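PDB 5YKR: probable aminotransferase from Pseudomonas aeruginosa, which belongs to the class-III aminotransferases, enzymes of the pyridoxal-phosphate-dependent aminotransferase clan, and carries its cofactor covalently on a lysine. Local coordinates for residues H354-A359 with T433-A439. Residues are numbered along the deposited sequence; the frame is centred on the assembly and turned at random.
Sequences HMFQLA and TCPATRA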
loop_
_atom_site.group_PDB
_atom_site.type_symbol
_atom_site.label_atom_id
_atom_site.label_comp_id
_atom_site.label_asym_id
_atom_site.label_seq_id
_atom_site.Cartn_x
_atom_site.Cartn_y
_atom_site.Cartn_z
ATOM N N HIS A 354 28.908 -1.634 -11.881
ATOM C CA HIS A 354 29.385 -2.588 -10.886
ATOM C C HIS A 354 28.426 -3.770 -10.756
ATOM O O HIS A 354 28.839 -4.943 -10.749
ATOM C CB HIS A 354 29.547 -1.908 -9.535
ATOM C CG HIS A 354 29.963 -2.834 -8.433
ATOM N ND1 HIS A 354 31.288 -3.137 -8.202
ATOM C CD2 HIS A 354 29.256 -3.510 -7.504
ATOM C CE1 HIS A 354 31.362 -3.981 -7.194
ATOM N NE2 HIS A 354 30.145 -4.229 -6.758
ATOM N N MET A 355 27.145 -3.476 -10.627
ATOM C CA MET A 355 26.146 -4.554 -10.482
ATOM C C MET A 355 26.173 -5.509 -11.683
ATOM O O MET A 355 26.075 -6.732 -11.521
ATOM C CB MET A 355 24.763 -3.917 -10.310
ATOM C CG MET A 355 24.580 -3.207 -8.976
ATOM S SD MET A 355 23.266 -1.986 -8.905
ATOM C CE MET A 355 21.818 -3.017 -9.071
ATOM N N PHE A 356 26.331 -4.961 -12.871
ATOM C CA PHE A 356 26.360 -5.812 -14.096
ATOM C C PHE A 356 27.614 -6.702 -14.126
ATOM O O PHE A 356 27.551 -7.869 -14.494
ATOM C CB PHE A 356 26.393 -4.973 -15.365
ATOM C CG PHE A 356 25.194 -4.146 -15.646
ATOM C CD1 PHE A 356 23.967 -4.397 -15.064
ATOM C CD2 PHE A 356 25.308 -3.085 -16.531
ATOM C CE1 PHE A 356 22.861 -3.641 -15.369
ATOM C CE2 PHE A 356 24.218 -2.278 -16.832
ATOM C CZ PHE A 356 22.976 -2.583 -16.248
ATOM N N GLN A 357 28.756 -6.137 -13.741
ATOM C CA GLN A 357 29.981 -6.933 -13.741
ATOM C C GLN A 357 29.845 -8.154 -12.802
ATOM O O GLN A 357 30.207 -9.295 -13.144
ATOM C CB GLN A 357 31.178 -6.053 -13.318
ATOM C CG GLN A 357 32.490 -6.791 -13.135
ATOM C CD GLN A 357 33.551 -5.894 -12.543
ATOM O OE1 GLN A 357 33.946 -6.035 -11.369
ATOM N NE2 GLN A 357 34.038 -4.979 -13.348
ATOM N N LEU A 358 29.335 -7.896 -11.600
ATOM C CA LEU A 358 29.216 -8.963 -10.603
ATOM C C LEU A 358 28.131 -9.970 -11.011
ATOM O O LEU A 358 28.304 -11.178 -10.821
ATOM C CB LEU A 358 29.009 -8.405 -9.187
ATOM C CG LEU A 358 30.215 -7.847 -8.420
ATOM C CD1 LEU A 358 31.164 -8.974 -8.083
ATOM C CD2 LEU A 358 30.992 -6.854 -9.241
ATOM N N ALA A 359 27.024 -9.466 -11.576
ATOM C CA ALA A 359 25.958 -10.357 -12.051
ATOM C C ALA A 359 26.430 -11.233 -13.214
ATOM O O ALA A 359 26.094 -12.414 -13.284
ATOM C CB ALA A 359 24.716 -9.563 -12.381
ATOM N N THR A 433 22.500 -8.603 -7.579
ATOM C CA THR A 433 23.687 -7.883 -7.110
ATOM C C THR A 433 23.346 -6.425 -6.816
ATOM O O THR A 433 22.398 -5.878 -7.367
ATOM C CB THR A 433 24.820 -7.942 -8.150
ATOM O OG1 THR A 433 24.381 -7.317 -9.346
ATOM C CG2 THR A 433 25.201 -9.362 -8.443
ATOM N N CYS A 434 24.103 -5.838 -5.889
ATOM C CA CYS A 434 23.969 -4.441 -5.523
ATOM C C CYS A 434 25.348 -3.792 -5.495
ATOM O O CYS A 434 26.357 -4.484 -5.646
ATOM C CB CYS A 434 23.250 -4.297 -4.168
ATOM S SG CYS A 434 24.144 -4.857 -2.754
ATOM N N PRO A 435 25.412 -2.476 -5.288
ATOM C CA PRO A 435 26.747 -1.833 -5.294
ATOM C C PRO A 435 27.711 -2.356 -4.242
ATOM O O PRO A 435 28.922 -2.294 -4.467
ATOM C CB PRO A 435 26.411 -0.359 -5.056
ATOM C CG PRO A 435 25.077 -0.203 -5.641
ATOM C CD PRO A 435 24.344 -1.473 -5.285
ATOM N N ALA A 436 27.173 -2.905 -3.128
ATOM C CA ALA A 436 27.991 -3.453 -2.045
ATOM C C ALA A 436 28.422 -4.936 -2.263
ATOM O O ALA A 436 29.271 -5.449 -1.516
ATOM C CB ALA A 436 27.280 -3.321 -0.728
ATOM N N THR A 437 27.855 -5.610 -3.267
ATOM C CA THR A 437 28.267 -6.990 -3.563
ATOM C C THR A 437 29.744 -7.011 -3.987
ATOM O O THR A 437 30.216 -6.087 -4.686
ATOM C CB THR A 437 27.385 -7.624 -4.650
ATOM O OG1 THR A 437 25.993 -7.359 -4.318
ATOM C CG2 THR A 437 27.681 -9.125 -4.799
ATOM N N ARG A 438 30.482 -7.994 -3.495
ATOM C CA ARG A 438 31.897 -8.122 -3.829
ATOM C C ARG A 438 32.130 -9.402 -4.624
ATOM O O ARG A 438 31.346 -10.358 -4.537
ATOM C CB ARG A 438 32.708 -8.199 -2.524
ATOM C CG ARG A 438 32.623 -6.974 -1.620
ATOM C CD ARG A 438 33.120 -7.276 -0.202
ATOM N NE ARG A 438 32.470 -8.483 0.370
ATOM C CZ ARG A 438 32.707 -9.028 1.571
ATOM N NH1 ARG A 438 33.593 -8.485 2.413
ATOM N NH2 ARG A 438 32.018 -10.113 1.947
ATOM N N ALA A 439 33.224 -9.431 -5.376
ATOM C CA ALA A 439 33.571 -10.618 -6.162
ATOM C C ALA A 439 33.636 -11.880 -5.299
ATOM O O ALA A 439 33.150 -12.942 -5.697
ATOM C CB ALA A 439 34.896 -10.390 -6.861
#
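Met355 and Thr433 bring the backbones closest, 5.3 Å between their CA atoms, where a turn of helix 349-372 meets the loop between strand 430-432 and helix 439-456. Thr433 OG1 donates to Met355 O over 2.8 Å; it approaches at a bent angle (C=O...donor 111°) and 32° out of the carbonyl plane, on the face opposite that used by Ala359 N, and the oxygen accepts both the helical N-H and the hydroxyl. Thr433 CG2 meanwhile lies 3.6 Å from Ala359 N. With CG anti to the backbone N (chi1 177°), the His354 ring reaches across to the type I turn Cys434-Thr437. Its NE2 donates to Thr437 O at 2.8 Å, the acceptor close to the ring plane, while Leu358 CD2 sits 3.5 Å above that plane, displaced toward the rim. The turn is closed by Thr437 N to Cys434 O, and Cys434 N also donates to Thr437 OG1. Met355 SD runs alongside Pro435 CD at 3.8 Å, and Leu358 CD1 comes within 3.4 Å of Ala439 N, beside the N-cap Arg438, whose NH2 pairs with Asp441. This helix-on-loop packing, its histidine hydrogen-bonded to the turn's last carbonyl, is consistent with the C-terminal small domain of a fold-type I pyridoxal-phosphate enzyme.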